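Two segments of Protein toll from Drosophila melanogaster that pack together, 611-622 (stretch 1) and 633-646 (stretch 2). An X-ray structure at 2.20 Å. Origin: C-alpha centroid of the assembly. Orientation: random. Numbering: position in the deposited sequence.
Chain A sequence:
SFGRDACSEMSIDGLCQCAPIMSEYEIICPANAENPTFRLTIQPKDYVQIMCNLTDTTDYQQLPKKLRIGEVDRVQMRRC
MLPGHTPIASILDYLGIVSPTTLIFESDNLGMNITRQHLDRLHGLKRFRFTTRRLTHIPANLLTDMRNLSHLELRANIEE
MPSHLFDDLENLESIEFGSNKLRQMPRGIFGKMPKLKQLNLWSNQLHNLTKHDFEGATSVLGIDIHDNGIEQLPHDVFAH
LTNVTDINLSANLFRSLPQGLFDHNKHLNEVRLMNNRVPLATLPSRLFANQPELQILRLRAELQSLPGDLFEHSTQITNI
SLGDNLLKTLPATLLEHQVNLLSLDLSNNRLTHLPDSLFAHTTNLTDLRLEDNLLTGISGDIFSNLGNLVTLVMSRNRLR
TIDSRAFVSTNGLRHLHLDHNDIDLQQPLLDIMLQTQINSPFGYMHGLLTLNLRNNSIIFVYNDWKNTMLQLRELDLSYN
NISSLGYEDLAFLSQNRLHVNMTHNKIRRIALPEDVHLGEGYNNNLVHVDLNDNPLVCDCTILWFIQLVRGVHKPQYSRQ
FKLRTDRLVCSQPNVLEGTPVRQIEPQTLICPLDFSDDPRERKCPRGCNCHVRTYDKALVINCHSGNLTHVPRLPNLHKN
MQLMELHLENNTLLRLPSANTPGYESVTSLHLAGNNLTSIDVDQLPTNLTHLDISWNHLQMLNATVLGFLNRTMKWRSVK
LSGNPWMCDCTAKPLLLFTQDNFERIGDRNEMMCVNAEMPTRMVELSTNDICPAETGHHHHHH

Stretch 1, residues 611-622: HVRTYDKALVIN
Stretch 2, residues 633-646: RLPNLHKNMQLMEL

Parallel strands join by a staggered ladder in which alternate residues of one strand bond to two residues of its neighbour, and these segments of Protein toll illustrate it well. Strands 618-622 and 643-646 run parallel, their directions 10° apart and their axes 4.6 Å apart at closest approach. Ala-618 pairs with Leu-643, Leu-619 with Met-644, Val-620 with Glu-645 and Ile-621 with Leu-646, at CA-CA distances of 4.5 to 5.0 Å.

Leu-619 N donates to Leu-643 O and Leu-619 O accepts from Glu-645 N, both at 2.9 Å; Ile-621 N to Glu-645 O, also 2.9 Å, continues the ladder. At its start Lys-617, with phi/psi 56/55°, offers one carbonyl to two amides: Lys-617 O lies 3.1 Å from Gln-642 N and 3.2 Å from Leu-643 N. Just before them, a type I turn from His-638 to Met-641 is closed by Met-641 N to His-638 O at 2.8 Å. Within the first segment, a hairpin pairs strand 611-613 with 618-622, Arg-613 N lying 2.8 Å from Ala-618 O.

Side chains alternate between faces. Leu-619 (t, p), Ile-621 (m, t), Met-644 (t, t, t) and Leu-646 (t, p) share the apolar face. Ile-621 CD1 lies 3.7 Å from both Pro-635 CD and Met-644 CE, while Leu-619 CB meets Leu-637 CD1 at 3.7 Å. Met-641, m at all three chi angles, brings its CE 3.6 Å from Val-612 CG1.

The face of Ala-618, Val-620, Leu-643 and Glu-645 carries the charged contact. Arg-613 (t, t, m) bridges two acids: its NH1 lies 2.7 Å from Asp-616 OD2, and its NH2 makes a weak hydrogen bond, part of a salt bridge, to Glu-645 OE1 at 3.4 Å. That carboxylate oxygen sits at the guanidinium edge, near its plane, and Glu-645 reaches it in an extended m, t conformation.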

# COMPACT_ATOMS: atom_id res chain seq x y z
N HIS A 611 2.52 -43.95 -18.63
CA HIS A 611 2.57 -42.50 -18.75
C HIS A 611 3.63 -42.07 -19.73
O HIS A 611 4.44 -42.88 -20.19
CB HIS A 611 2.81 -41.84 -17.39
CG HIS A 611 4.12 -42.22 -16.77
ND1 HIS A 611 4.23 -43.25 -15.85
CD2 HIS A 611 5.37 -41.74 -16.94
CE1 HIS A 611 5.50 -43.36 -15.48
NE2 HIS A 611 6.21 -42.46 -16.12
N VAL A 612 3.63 -40.78 -20.04
CA VAL A 612 4.57 -40.18 -20.97
C VAL A 612 5.40 -39.13 -20.23
O VAL A 612 4.87 -38.34 -19.45
CB VAL A 612 3.83 -39.53 -22.16
CG1 VAL A 612 4.72 -38.53 -22.87
CG2 VAL A 612 3.34 -40.59 -23.12
N ARG A 613 6.70 -39.16 -20.48
CA ARG A 613 7.62 -38.23 -19.86
C ARG A 613 8.17 -37.35 -20.98
O ARG A 613 8.91 -37.84 -21.83
CB ARG A 613 8.76 -39.02 -19.21
CG ARG A 613 9.66 -38.22 -18.29
CD ARG A 613 10.98 -38.95 -18.09
NE ARG A 613 10.81 -40.34 -17.68
CZ ARG A 613 11.39 -41.38 -18.26
NH1 ARG A 613 12.21 -41.19 -19.29
NH2 ARG A 613 11.18 -42.60 -17.81
N THR A 614 7.79 -36.08 -21.01
CA THR A 614 8.18 -35.23 -22.14
C THR A 614 9.65 -34.83 -22.13
O THR A 614 10.22 -34.55 -23.19
CB THR A 614 7.30 -33.97 -22.28
OG1 THR A 614 7.04 -33.44 -20.98
CG2 THR A 614 5.99 -34.32 -22.96
N TYR A 615 10.27 -34.80 -20.95
CA TYR A 615 11.67 -34.38 -20.85
C TYR A 615 12.58 -35.17 -21.80
O TYR A 615 13.47 -34.59 -22.43
CB TYR A 615 12.18 -34.47 -19.41
CG TYR A 615 13.69 -34.41 -19.31
CD1 TYR A 615 14.37 -33.20 -19.39
CD2 TYR A 615 14.44 -35.57 -19.16
CE1 TYR A 615 15.74 -33.13 -19.31
CE2 TYR A 615 15.83 -35.52 -19.08
CZ TYR A 615 16.48 -34.30 -19.16
OH TYR A 615 17.85 -34.23 -19.08
N ASP A 616 12.37 -36.48 -21.91
CA ASP A 616 13.16 -37.27 -22.86
C ASP A 616 12.29 -38.03 -23.85
O ASP A 616 12.76 -38.96 -24.50
CB ASP A 616 14.13 -38.21 -22.14
CG ASP A 616 13.45 -39.04 -21.07
OD1 ASP A 616 12.20 -39.04 -21.00
OD2 ASP A 616 14.18 -39.68 -20.28
N LYS A 617 11.03 -37.62 -23.97
CA LYS A 617 10.11 -38.23 -24.92
C LYS A 617 9.99 -39.74 -24.73
O LYS A 617 10.20 -40.52 -25.67
CB LYS A 617 10.51 -37.91 -26.36
CG LYS A 617 10.65 -36.42 -26.65
CD LYS A 617 10.84 -36.17 -28.14
CE LYS A 617 10.89 -34.68 -28.46
NZ LYS A 617 10.96 -34.46 -29.93
N ALA A 618 9.67 -40.15 -23.51
CA ALA A 618 9.54 -41.56 -23.20
C ALA A 618 8.12 -42.00 -22.86
O ALA A 618 7.46 -41.41 -22.01
CB ALA A 618 10.49 -41.95 -22.08
N LEU A 619 7.66 -43.04 -23.55
CA LEU A 619 6.47 -43.77 -23.14
C LEU A 619 6.88 -44.85 -22.14
O LEU A 619 7.67 -45.74 -22.45
CB LEU A 619 5.80 -44.41 -24.35
CG LEU A 619 4.65 -45.36 -24.02
CD1 LEU A 619 3.44 -44.58 -23.47
CD2 LEU A 619 4.27 -46.21 -25.22
N VAL A 620 6.35 -44.74 -20.93
CA VAL A 620 6.70 -45.65 -19.85
C VAL A 620 5.53 -46.58 -19.56
O VAL A 620 4.46 -46.13 -19.16
CB VAL A 620 7.05 -44.88 -18.58
CG1 VAL A 620 7.31 -45.82 -17.43
CG2 VAL A 620 8.25 -43.98 -18.83
N ILE A 621 5.73 -47.88 -19.78
CA ILE A 621 4.71 -48.87 -19.50
C ILE A 621 5.10 -49.74 -18.31
O ILE A 621 6.04 -50.54 -18.39
CB ILE A 621 4.46 -49.77 -20.71
CG1 ILE A 621 3.99 -48.94 -21.90
CG2 ILE A 621 3.43 -50.84 -20.37
CD1 ILE A 621 3.87 -49.76 -23.16
N ASN A 622 4.37 -49.58 -17.21
CA ASN A 622 4.58 -50.34 -15.99
C ASN A 622 3.52 -51.43 -15.81
O ASN A 622 2.33 -51.14 -15.72
CB ASN A 622 4.53 -49.40 -14.77
CG ASN A 622 5.62 -48.34 -14.80
OD1 ASN A 622 6.79 -48.64 -15.01
ND2 ASN A 622 5.23 -47.09 -14.57
N ARG A 633 -0.69 -57.14 -24.72
CA ARG A 633 -0.87 -56.24 -25.86
C ARG A 633 -0.40 -54.82 -25.55
O ARG A 633 -0.92 -54.18 -24.64
CB ARG A 633 -2.34 -56.19 -26.25
CG ARG A 633 -2.98 -57.55 -26.45
CD ARG A 633 -4.44 -57.41 -26.86
NE ARG A 633 -4.97 -58.62 -27.48
CZ ARG A 633 -6.21 -58.74 -27.94
NH1 ARG A 633 -7.06 -57.73 -27.85
NH2 ARG A 633 -6.60 -59.88 -28.50
N LEU A 634 0.56 -54.32 -26.33
CA LEU A 634 1.16 -53.00 -26.08
C LEU A 634 0.64 -51.94 -27.05
O LEU A 634 0.33 -52.24 -28.20
CB LEU A 634 2.69 -53.08 -26.15
CG LEU A 634 3.37 -53.99 -25.13
CD1 LEU A 634 4.92 -53.94 -25.23
CD2 LEU A 634 2.92 -53.65 -23.72
N PRO A 635 0.55 -50.68 -26.58
CA PRO A 635 0.14 -49.58 -27.46
C PRO A 635 1.25 -49.21 -28.42
O PRO A 635 2.42 -49.37 -28.08
CB PRO A 635 -0.10 -48.43 -26.48
CG PRO A 635 0.78 -48.73 -25.32
CD PRO A 635 0.79 -50.23 -25.20
N ASN A 636 0.89 -48.72 -29.59
CA ASN A 636 1.88 -48.25 -30.56
C ASN A 636 2.63 -47.01 -30.07
O ASN A 636 2.06 -46.15 -29.39
CB ASN A 636 1.22 -47.97 -31.90
CG ASN A 636 1.42 -49.10 -32.89
OD1 ASN A 636 2.08 -48.92 -33.92
ND2 ASN A 636 0.89 -50.27 -32.58
N LEU A 637 3.90 -46.91 -30.43
CA LEU A 637 4.71 -45.76 -30.03
C LEU A 637 4.51 -44.59 -30.99
O LEU A 637 4.71 -44.73 -32.20
CB LEU A 637 6.19 -46.13 -29.99
CG LEU A 637 7.13 -45.10 -29.37
CD1 LEU A 637 6.72 -44.82 -27.93
CD2 LEU A 637 8.59 -45.56 -29.45
N HIS A 638 4.10 -43.45 -30.45
CA HIS A 638 3.93 -42.24 -31.26
C HIS A 638 5.24 -41.92 -31.98
O HIS A 638 6.32 -42.11 -31.43
CB HIS A 638 3.49 -41.06 -30.40
CG HIS A 638 2.09 -41.18 -29.87
ND1 HIS A 638 1.47 -40.19 -29.14
CD2 HIS A 638 1.18 -42.19 -29.98
CE1 HIS A 638 0.25 -40.58 -28.82
NE2 HIS A 638 0.05 -41.78 -29.31
N LYS A 639 5.13 -41.45 -33.22
CA LYS A 639 6.30 -41.23 -34.06
C LYS A 639 7.12 -40.05 -33.56
O LYS A 639 8.27 -39.86 -33.96
CB LYS A 639 5.87 -41.01 -35.51
CG LYS A 639 6.90 -41.46 -36.55
CD LYS A 639 6.32 -41.40 -37.95
CE LYS A 639 7.27 -41.97 -38.99
NZ LYS A 639 6.67 -41.97 -40.35
N ASN A 640 6.53 -39.25 -32.67
CA ASN A 640 7.23 -38.15 -32.03
C ASN A 640 7.98 -38.62 -30.78
O ASN A 640 8.70 -37.85 -30.15
CB ASN A 640 6.24 -37.04 -31.67
CG ASN A 640 6.92 -35.71 -31.40
OD1 ASN A 640 6.71 -34.73 -32.13
ND2 ASN A 640 7.72 -35.65 -30.34
N MET A 641 7.79 -39.89 -30.43
CA MET A 641 8.43 -40.46 -29.25
C MET A 641 9.72 -41.16 -29.62
O MET A 641 9.84 -41.70 -30.72
CB MET A 641 7.49 -41.44 -28.55
CG MET A 641 6.18 -40.80 -28.11
SD MET A 641 6.49 -39.43 -26.99
CE MET A 641 6.54 -40.28 -25.41
N GLN A 642 10.69 -41.15 -28.71
CA GLN A 642 11.99 -41.76 -28.98
C GLN A 642 12.28 -43.00 -28.12
O GLN A 642 12.96 -43.92 -28.57
CB GLN A 642 13.11 -40.73 -28.80
CG GLN A 642 12.97 -39.52 -29.71
CD GLN A 642 13.84 -38.37 -29.26
OE1 GLN A 642 14.44 -38.41 -28.18
NE2 GLN A 642 13.92 -37.34 -30.08
N LEU A 643 11.77 -43.01 -26.90
CA LEU A 643 12.03 -44.09 -25.95
C LEU A 643 10.74 -44.78 -25.52
O LEU A 643 9.70 -44.13 -25.36
CB LEU A 643 12.72 -43.52 -24.72
CG LEU A 643 13.97 -42.67 -24.92
CD1 LEU A 643 14.38 -42.07 -23.58
CD2 LEU A 643 15.13 -43.49 -25.52
N MET A 644 10.82 -46.08 -25.28
CA MET A 644 9.68 -46.85 -24.80
C MET A 644 10.18 -47.88 -23.78
O MET A 644 10.89 -48.83 -24.15
CB MET A 644 8.99 -47.54 -25.97
CG MET A 644 7.79 -48.39 -25.62
SD MET A 644 6.96 -48.95 -27.12
CE MET A 644 5.49 -49.75 -26.47
N GLU A 645 9.83 -47.68 -22.51
CA GLU A 645 10.32 -48.56 -21.45
C GLU A 645 9.25 -49.55 -21.05
O GLU A 645 8.15 -49.18 -20.67
CB GLU A 645 10.76 -47.76 -20.23
CG GLU A 645 11.74 -46.64 -20.50
CD GLU A 645 12.19 -45.95 -19.23
OE1 GLU A 645 13.05 -45.04 -19.32
OE2 GLU A 645 11.69 -46.30 -18.14
N LEU A 646 9.56 -50.83 -21.15
CA LEU A 646 8.58 -51.84 -20.80
C LEU A 646 8.96 -52.47 -19.48
O LEU A 646 9.88 -53.27 -19.42
CB LEU A 646 8.47 -52.88 -21.91
CG LEU A 646 7.53 -54.07 -21.73
CD1 LEU A 646 6.07 -53.62 -21.44
CD2 LEU A 646 7.61 -54.90 -22.99